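Long-range contact in gamma-hexachlorocyclohexane dehydrochlorinase (PDB 3A76), which catalyses two successive dehydrochlorinations of the pollutant lindane, by way of pentachlorocyclohexene, to a tetrachlorocyclohexadiene: residues Asp25-Tyr37 with Gly95-Val108. Sequence-based numbering, arbitrary orientation.
Sequences DRLASRAAIQDLY and GTNLRLEFVSADKV
In the helix-on-sheet layer of the SnoaL-like fold, helix 22-45 lies across the concave sheet, and its residues Arg-26, Ile-33 and Tyr-37 meet Phe-102, Leu-100 and Leu-98 of an outer strand. At the N-terminal end the guanidinium of Arg-26 stacks flat on one face of the Phe-102 ring, offset toward its rim, the planes 9° apart. Bends at chi2 and chi3 fold the arginine over the ring, so that CD sits above its centre in a CH-pi contact, 3.7 Å from the centroid. The same guanidinium is held from the helix side by a salt bridge, Arg-26 NH2 to Asp-25 OD1 at 2.8 Å. Ser-29 CB meets the ring edge in plane, while Val-108 CG1 lies over the rim of the opposite face, so the ring has the arginine on one side and the valine on the other. Further along, Ile-33 divides its branches: CG2 packs on Leu-100 CD2 at 3.7 Å, and CD1 meets Val-108 CG2 tip to tip at 3.6 Å. Tyr-37 swings its CG away from the backbone N (chi1 -175°), which lays the ring against the strand; Leu-98 CG stands over one face, 3.7 Å from the ring centroid, and Gly-95 C lies at the edge. Without the ring, as with an alanine at Tyr-37, Leu-98 would probably lose the aromatic face it packs on and a gap would be likely to open beside Gly-95. Asp-39 of a neighbouring subunit forms a salt bridge with Arg-99, tying the strand into the trimer. Gly-95 lies two residues beyond His-93, the probable proton acceptor, on the same strand, and the whole is the helix packed on the sheet of the cone-like alpha+beta barrel of the SnoaL-like family.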
ATOM      1  N   ASP B  25     -19.364  -6.929  13.602  1.00 37.65           N
ATOM      2  CA  ASP B  25     -18.289  -7.029  14.594  1.00 37.52           C
ATOM      3  C   ASP B  25     -16.947  -7.411  13.957  1.00 37.09           C
ATOM      4  O   ASP B  25     -15.901  -6.894  14.352  1.00 36.92           O
ATOM      5  CB  ASP B  25     -18.695  -8.030  15.687  1.00 37.75           C
ATOM      6  CG  ASP B  25     -17.578  -8.326  16.680  1.00 38.42           C
ATOM      7  OD1 ASP B  25     -17.228  -9.518  16.834  1.00 39.70           O
ATOM      8  OD2 ASP B  25     -17.067  -7.379  17.313  1.00 38.57           O
ATOM      9  N   ARG B  26     -17.000  -8.304  12.968  1.00 36.68           N
ATOM     10  CA  ARG B  26     -15.823  -8.723  12.199  1.00 36.64           C
ATOM     11  C   ARG B  26     -15.276  -7.570  11.345  1.00 36.02           C
ATOM     12  O   ARG B  26     -14.068  -7.310  11.328  1.00 35.88           O
ATOM     13  CB  ARG B  26     -16.165  -9.919  11.297  1.00 36.72           C
ATOM     14  CG  ARG B  26     -15.000 -10.859  11.017  1.00 38.68           C
ATOM     15  CD  ARG B  26     -14.835 -11.891  12.140  1.00 41.55           C
ATOM     16  NE  ARG B  26     -15.021 -11.273  13.456  1.00 42.31           N
ATOM     17  CZ  ARG B  26     -15.223 -11.926  14.597  1.00 42.78           C
ATOM     18  NH1 ARG B  26     -15.259 -13.259  14.626  1.00 42.36           N
ATOM     19  NH2 ARG B  26     -15.388 -11.230  15.716  1.00 42.91           N
ATOM     20  N   LEU B  27     -16.183  -6.901  10.633  1.00 35.24           N
ATOM     21  CA  LEU B  27     -15.856  -5.738   9.823  1.00 34.51           C
ATOM     22  C   LEU B  27     -15.273  -4.600  10.668  1.00 34.24           C
ATOM     23  O   LEU B  27     -14.217  -4.056  10.333  1.00 34.64           O
ATOM     24  CB  LEU B  27     -17.090  -5.293   9.027  1.00 34.39           C
ATOM     25  CG  LEU B  27     -17.261  -5.782   7.574  1.00 33.37           C
ATOM     26  CD1 LEU B  27     -16.317  -6.919   7.181  1.00 32.40           C
ATOM     27  CD2 LEU B  27     -18.719  -6.148   7.276  1.00 32.28           C
ATOM     28  N   ALA B  28     -15.932  -4.280  11.779  1.00 33.82           N
ATOM     29  CA  ALA B  28     -15.464  -3.235  12.694  1.00 33.35           C
ATOM     30  C   ALA B  28     -14.107  -3.555  13.334  1.00 33.25           C
ATOM     31  O   ALA B  28     -13.332  -2.649  13.648  1.00 33.14           O
ATOM     32  CB  ALA B  28     -16.503  -2.958  13.763  1.00 33.28           C
ATOM     33  N   SER B  29     -13.823  -4.841  13.518  1.00 32.97           N
ATOM     34  CA  SER B  29     -12.565  -5.262  14.126  1.00 32.92           C
ATOM     35  C   SER B  29     -11.423  -5.219  13.118  1.00 32.49           C
ATOM     36  O   SER B  29     -10.306  -4.829  13.452  1.00 32.14           O
ATOM     37  CB  SER B  29     -12.706  -6.650  14.766  1.00 32.80           C
ATOM     38  OG  SER B  29     -13.562  -6.586  15.905  1.00 32.99           O
ATOM     39  N   ARG B  30     -11.724  -5.621  11.886  1.00 32.51           N
ATOM     40  CA  ARG B  30     -10.806  -5.473  10.756  1.00 32.41           C
ATOM     41  C   ARG B  30     -10.323  -4.012  10.619  1.00 31.97           C
ATOM     42  O   ARG B  30      -9.122  -3.768  10.489  1.00 32.26           O
ATOM     43  CB  ARG B  30     -11.479  -5.945   9.462  1.00 32.33           C
ATOM     44  CG  ARG B  30     -11.738  -7.450   9.379  1.00 33.42           C
ATOM     45  CD  ARG B  30     -12.557  -7.820   8.145  1.00 34.60           C
ATOM     46  NE  ARG B  30     -11.920  -7.361   6.908  1.00 37.21           N
ATOM     47  CZ  ARG B  30     -11.160  -8.122   6.123  1.00 37.17           C
ATOM     48  NH1 ARG B  30     -10.948  -9.394   6.435  1.00 38.68           N
ATOM     49  NH2 ARG B  30     -10.612  -7.614   5.027  1.00 35.94           N
ATOM     50  N   ALA B  31     -11.257  -3.064  10.684  1.00 31.28           N
ATOM     51  CA  ALA B  31     -10.959  -1.623  10.590  1.00 31.10           C
ATOM     52  C   ALA B  31     -10.011  -1.124  11.687  1.00 30.76           C
ATOM     53  O   ALA B  31      -8.998  -0.463  11.398  1.00 30.98           O
ATOM     54  CB  ALA B  31     -12.246  -0.811  10.591  1.00 31.11           C
ATOM     55  N   ALA B  32     -10.326  -1.453  12.940  1.00 29.94           N
ATOM     56  CA  ALA B  32      -9.474  -1.092  14.070  1.00 28.72           C
ATOM     57  C   ALA B  32      -8.068  -1.710  13.972  1.00 28.17           C
ATOM     58  O   ALA B  32      -7.075  -1.083  14.348  1.00 27.97           O
ATOM     59  CB  ALA B  32     -10.150  -1.484  15.402  1.00 29.24           C
ATOM     60  N   ILE B  33      -7.983  -2.938  13.473  1.00 27.12           N
ATOM     61  CA  ILE B  33      -6.699  -3.610  13.355  1.00 26.46           C
ATOM     62  C   ILE B  33      -5.879  -2.986  12.219  1.00 25.96           C
ATOM     63  O   ILE B  33      -4.674  -2.783  12.366  1.00 26.04           O
ATOM     64  CB  ILE B  33      -6.877  -5.159  13.183  1.00 26.77           C
ATOM     65  CG1 ILE B  33      -7.496  -5.771  14.457  1.00 26.98           C
ATOM     66  CG2 ILE B  33      -5.555  -5.836  12.816  1.00 25.03           C
ATOM     67  CD1 ILE B  33      -8.140  -7.156  14.261  1.00 27.03           C
ATOM     68  N   GLN B  34      -6.548  -2.670  11.106  1.00 25.96           N
ATOM     69  CA  GLN B  34      -5.958  -1.899   9.999  1.00 25.68           C
ATOM     70  C   GLN B  34      -5.345  -0.607  10.520  1.00 24.89           C
ATOM     71  O   GLN B  34      -4.192  -0.296  10.208  1.00 24.09           O
ATOM     72  CB  GLN B  34      -6.994  -1.592   8.915  1.00 25.87           C
ATOM     73  CG  GLN B  34      -7.224  -2.732   7.912  1.00 28.92           C
ATOM     74  CD  GLN B  34      -8.530  -2.603   7.128  1.00 31.91           C
ATOM     75  OE1 GLN B  34      -8.930  -1.503   6.719  1.00 34.07           O
ATOM     76  NE2 GLN B  34      -9.203  -3.735   6.914  1.00 32.52           N
ATOM     77  N   ASP B  35      -6.117   0.113  11.336  1.00 24.45           N
ATOM     78  CA  ASP B  35      -5.654   1.338  12.013  1.00 24.24           C
ATOM     79  C   ASP B  35      -4.497   1.122  12.955  1.00 24.25           C
ATOM     80  O   ASP B  35      -3.603   1.975  13.035  1.00 24.65           O
ATOM     81  CB  ASP B  35      -6.794   1.991  12.760  1.00 24.23           C
ATOM     82  CG  ASP B  35      -7.755   2.648  11.841  1.00 23.81           C
ATOM     83  OD1 ASP B  35      -7.415   2.773  10.654  1.00 23.04           O
ATOM     84  OD2 ASP B  35      -8.845   3.035  12.296  1.00 26.80           O
ATOM     85  N   LEU B  36      -4.495  -0.020  13.647  1.00 23.60           N
ATOM     86  CA  LEU B  36      -3.339  -0.413  14.457  1.00 23.26           C
ATOM     87  C   LEU B  36      -2.111  -0.564  13.578  1.00 22.46           C
ATOM     88  O   LEU B  36      -1.056  -0.011  13.867  1.00 23.16           O
ATOM     89  CB  LEU B  36      -3.610  -1.727  15.218  1.00 23.39           C
ATOM     90  CG  LEU B  36      -4.574  -1.708  16.416  1.00 23.46           C
ATOM     91  CD1 LEU B  36      -4.671  -3.120  16.992  1.00 23.02           C
ATOM     92  CD2 LEU B  36      -4.127  -0.690  17.476  1.00 21.62           C
ATOM     93  N   TYR B  37      -2.272  -1.315  12.494  1.00 21.49           N
ATOM     94  CA  TYR B  37      -1.203  -1.599  11.544  1.00 20.54           C
ATOM     95  C   TYR B  37      -0.613  -0.296  10.949  1.00 19.93           C
ATOM     96  O   TYR B  37       0.600  -0.106  10.949  1.00 18.91           O
ATOM     97  CB  TYR B  37      -1.769  -2.532  10.468  1.00 20.46           C
ATOM     98  CG  TYR B  37      -0.794  -3.055   9.450  1.00 21.58           C
ATOM     99  CD1 TYR B  37      -0.634  -2.408   8.216  1.00 21.83           C
ATOM    100  CD2 TYR B  37      -0.056  -4.225   9.694  1.00 20.52           C
ATOM    101  CE1 TYR B  37       0.246  -2.904   7.274  1.00 22.20           C
ATOM    102  CE2 TYR B  37       0.826  -4.716   8.774  1.00 19.82           C
ATOM    103  CZ  TYR B  37       0.972  -4.062   7.559  1.00 21.96           C
ATOM    104  OH  TYR B  37       1.860  -4.546   6.630  1.00 22.84           O
ATOM    105  N   GLY B  95       3.158   0.201   4.304  1.00 20.51           N
ATOM    106  CA  GLY B  95       2.492  -1.023   4.679  1.00 20.52           C
ATOM    107  C   GLY B  95       1.340  -1.392   3.771  1.00 21.45           C
ATOM    108  O   GLY B  95       0.429  -0.588   3.530  1.00 20.59           O
ATOM    109  N   THR B  96       1.405  -2.632   3.279  1.00 21.77           N
ATOM    110  CA  THR B  96       0.465  -3.182   2.319  1.00 22.98           C
ATOM    111  C   THR B  96       0.182  -4.655   2.700  1.00 22.98           C
ATOM    112  O   THR B  96       0.880  -5.236   3.572  1.00 22.61           O
ATOM    113  CB  THR B  96       1.060  -3.199   0.865  1.00 22.93           C
ATOM    114  OG1 THR B  96       2.164  -4.101   0.825  1.00 25.25           O
ATOM    115  CG2 THR B  96       1.575  -1.849   0.425  1.00 24.01           C
ATOM    116  N   ASN B  97      -0.814  -5.237   2.022  1.00 22.39           N
ATOM    117  CA  ASN B  97      -1.123  -6.689   2.051  1.00 22.57           C
ATOM    118  C   ASN B  97      -1.503  -7.271   3.408  1.00 22.54           C
ATOM    119  O   ASN B  97      -1.280  -8.455   3.647  1.00 23.17           O
ATOM    120  CB  ASN B  97       0.028  -7.528   1.492  1.00 21.62           C
ATOM    121  CG  ASN B  97       0.461  -7.104   0.115  1.00 21.49           C
ATOM    122  OD1 ASN B  97       1.610  -7.343  -0.265  1.00 19.34           O
ATOM    123  ND2 ASN B  97      -0.447  -6.482  -0.650  1.00 18.98           N
ATOM    124  N   LEU B  98      -2.057  -6.441   4.288  1.00 23.19           N
ATOM    125  CA  LEU B  98      -2.491  -6.872   5.611  1.00 22.97           C
ATOM    126  C   LEU B  98      -3.530  -7.964   5.423  1.00 23.11           C
ATOM    127  O   LEU B  98      -4.575  -7.739   4.823  1.00 22.67           O
ATOM    128  CB  LEU B  98      -3.119  -5.726   6.394  1.00 22.57           C
ATOM    129  CG  LEU B  98      -2.953  -5.634   7.921  1.00 22.83           C
ATOM    130  CD1 LEU B  98      -4.251  -5.205   8.560  1.00 23.56           C
ATOM    131  CD2 LEU B  98      -2.428  -6.886   8.606  1.00 21.75           C
ATOM    132  N   ARG B  99      -3.228  -9.147   5.938  1.00 23.31           N
ATOM    133  CA  ARG B  99      -4.128 -10.277   5.788  1.00 23.92           C
ATOM    134  C   ARG B  99      -4.415 -10.852   7.162  1.00 24.05           C
ATOM    135  O   ARG B  99      -3.492 -11.226   7.895  1.00 24.23           O
ATOM    136  CB  ARG B  99      -3.525 -11.309   4.818  1.00 24.13           C
ATOM    137  CG  ARG B  99      -4.353 -12.542   4.605  1.00 25.48           C
ATOM    138  CD  ARG B  99      -5.624 -12.241   3.862  1.00 28.51           C
ATOM    139  NE  ARG B  99      -6.738 -12.912   4.529  1.00 32.33           N
ATOM    140  CZ  ARG B  99      -7.391 -13.964   4.049  1.00 33.16           C
ATOM    141  NH1 ARG B  99      -7.074 -14.472   2.871  1.00 33.42           N
ATOM    142  NH2 ARG B  99      -8.376 -14.497   4.746  1.00 35.22           N
ATOM    143  N   LEU B 100      -5.692 -10.881   7.528  1.00 24.24           N
ATOM    144  CA  LEU B 100      -6.081 -11.305   8.864  1.00 24.86           C
ATOM    145  C   LEU B 100      -6.726 -12.701   8.912  1.00 25.55           C
ATOM    146  O   LEU B 100      -7.456 -13.105   8.002  1.00 24.94           O
ATOM    147  CB  LEU B 100      -6.984 -10.248   9.533  1.00 24.49           C
ATOM    148  CG  LEU B 100      -6.511  -8.781   9.602  1.00 24.08           C
ATOM    149  CD1 LEU B 100      -7.606  -7.868  10.200  1.00 21.72           C
ATOM    150  CD2 LEU B 100      -5.184  -8.629  10.348  1.00 22.11           C
ATOM    151  N   GLU B 101      -6.415 -13.432   9.981  1.00 27.03           N
ATOM    152  CA  GLU B 101      -7.063 -14.709  10.303  1.00 28.20           C
ATOM    153  C   GLU B 101      -7.624 -14.600  11.719  1.00 28.31           C
ATOM    154  O   GLU B 101      -6.868 -14.493  12.684  1.00 28.16           O
ATOM    155  CB  GLU B 101      -6.060 -15.862  10.209  1.00 28.72           C
ATOM    156  CG  GLU B 101      -6.658 -17.272  10.345  1.00 31.11           C
ATOM    157  CD  GLU B 101      -5.605 -18.336  10.687  1.00 34.57           C
ATOM    158  OE1 GLU B 101      -4.459 -17.966  11.059  1.00 35.35           O
ATOM    159  OE2 GLU B 101      -5.929 -19.547  10.590  1.00 35.99           O
ATOM    160  N   PHE B 102      -8.951 -14.585  11.830  1.00 28.88           N
ATOM    161  CA  PHE B 102      -9.603 -14.551  13.134  1.00 29.52           C
ATOM    162  C   PHE B 102      -9.537 -15.927  13.811  1.00 29.71           C
ATOM    163  O   PHE B 102     -10.221 -16.872  13.395  1.00 29.78           O
ATOM    164  CB  PHE B 102     -11.050 -14.075  12.998  1.00 29.96           C
ATOM    165  CG  PHE B 102     -11.203 -12.573  13.022  1.00 31.44           C
ATOM    166  CD1 PHE B 102     -10.953 -11.810  11.872  1.00 32.94           C
ATOM    167  CD2 PHE B 102     -11.598 -11.921  14.191  1.00 31.65           C
ATOM    168  CE1 PHE B 102     -11.093 -10.416  11.890  1.00 33.46           C
ATOM    169  CE2 PHE B 102     -11.747 -10.531  14.219  1.00 32.87           C
ATOM    170  CZ  PHE B 102     -11.490  -9.775  13.067  1.00 33.03           C
ATOM    171  N   VAL B 103      -8.686 -16.038  14.831  1.00 29.60           N
ATOM    172  CA  VAL B 103      -8.594 -17.254  15.640  1.00 29.60           C
ATOM    173  C   VAL B 103      -9.876 -17.358  16.467  1.00 29.69           C
ATOM    174  O   VAL B 103     -10.569 -18.377  16.443  1.00 29.75           O
ATOM    175  CB  VAL B 103      -7.328 -17.259  16.530  1.00 29.48           C
ATOM    176  CG1 VAL B 103      -7.421 -18.331  17.617  1.00 29.89           C
ATOM    177  CG2 VAL B 103      -6.095 -17.487  15.676  1.00 29.33           C
ATOM    178  N   SER B 104     -10.191 -16.279  17.172  1.00 29.55           N
ATOM    179  CA  SER B 104     -11.452 -16.150  17.873  1.00 29.29           C
ATOM    180  C   SER B 104     -11.919 -14.699  17.748  1.00 29.25           C
ATOM    181  O   SER B 104     -11.198 -13.861  17.191  1.00 29.26           O
ATOM    182  CB  SER B 104     -11.280 -16.552  19.338  1.00 29.60           C
ATOM    183  OG  SER B 104     -10.356 -15.713  20.014  1.00 29.36           O
ATOM    184  N   ALA B 105     -13.111 -14.400  18.265  1.00 28.77           N
ATOM    185  CA  ALA B 105     -13.672 -13.048  18.182  1.00 28.44           C
ATOM    186  C   ALA B 105     -12.742 -11.946  18.725  1.00 28.10           C
ATOM    187  O   ALA B 105     -12.880 -10.776  18.357  1.00 28.07           O
ATOM    188  CB  ALA B 105     -15.030 -12.991  18.873  1.00 28.36           C
ATOM    189  N   ASP B 106     -11.805 -12.324  19.594  1.00 27.52           N
ATOM    190  CA  ASP B 106     -10.937 -11.360  20.264  1.00 27.02           C
ATOM    191  C   ASP B 106      -9.468 -11.665  20.009  1.00 26.47           C
ATOM    192  O   ASP B 106      -8.589 -11.059  20.617  1.00 26.20           O
ATOM    193  CB  ASP B 106     -11.203 -11.329  21.784  1.00 27.31           C
ATOM    194  CG  ASP B 106     -12.626 -10.905  22.136  1.00 28.69           C
ATOM    195  OD1 ASP B 106     -13.408 -10.562  21.225  1.00 30.29           O
ATOM    196  OD2 ASP B 106     -12.971 -10.914  23.341  1.00 30.53           O
ATOM    197  N   LYS B 107      -9.199 -12.613  19.119  1.00 26.06           N
ATOM    198  CA  LYS B 107      -7.822 -12.959  18.792  1.00 26.15           C
ATOM    199  C   LYS B 107      -7.617 -13.104  17.290  1.00 25.69           C
ATOM    200  O   LYS B 107      -8.351 -13.843  16.636  1.00 25.30           O
ATOM    201  CB  LYS B 107      -7.388 -14.234  19.524  1.00 26.32           C
ATOM    202  CG  LYS B 107      -7.075 -14.020  20.991  1.00 27.61           C
ATOM    203  CD  LYS B 107      -6.563 -15.289  21.664  1.00 30.49           C
ATOM    204  CE  LYS B 107      -5.805 -14.920  22.944  1.00 32.11           C
ATOM    205  NZ  LYS B 107      -5.627 -16.089  23.850  1.00 33.29           N
ATOM    206  N   VAL B 108      -6.635 -12.379  16.740  1.00 25.23           N
ATOM    207  CA  VAL B 108      -6.336 -12.504  15.315  1.00 24.58           C
ATOM    208  C   VAL B 108      -4.849 -12.595  15.040  1.00 24.57           C
ATOM    209  O   VAL B 108      -4.027 -11.940  15.699  1.00 24.86           O
ATOM    210  CB  VAL B 108      -6.992 -11.377  14.417  1.00 24.69           C
ATOM    211  CG1 VAL B 108      -8.375 -10.987  14.920  1.00 23.50           C
ATOM    212  CG2 VAL B 108      -6.103 -10.159  14.318  1.00 24.38           C
TER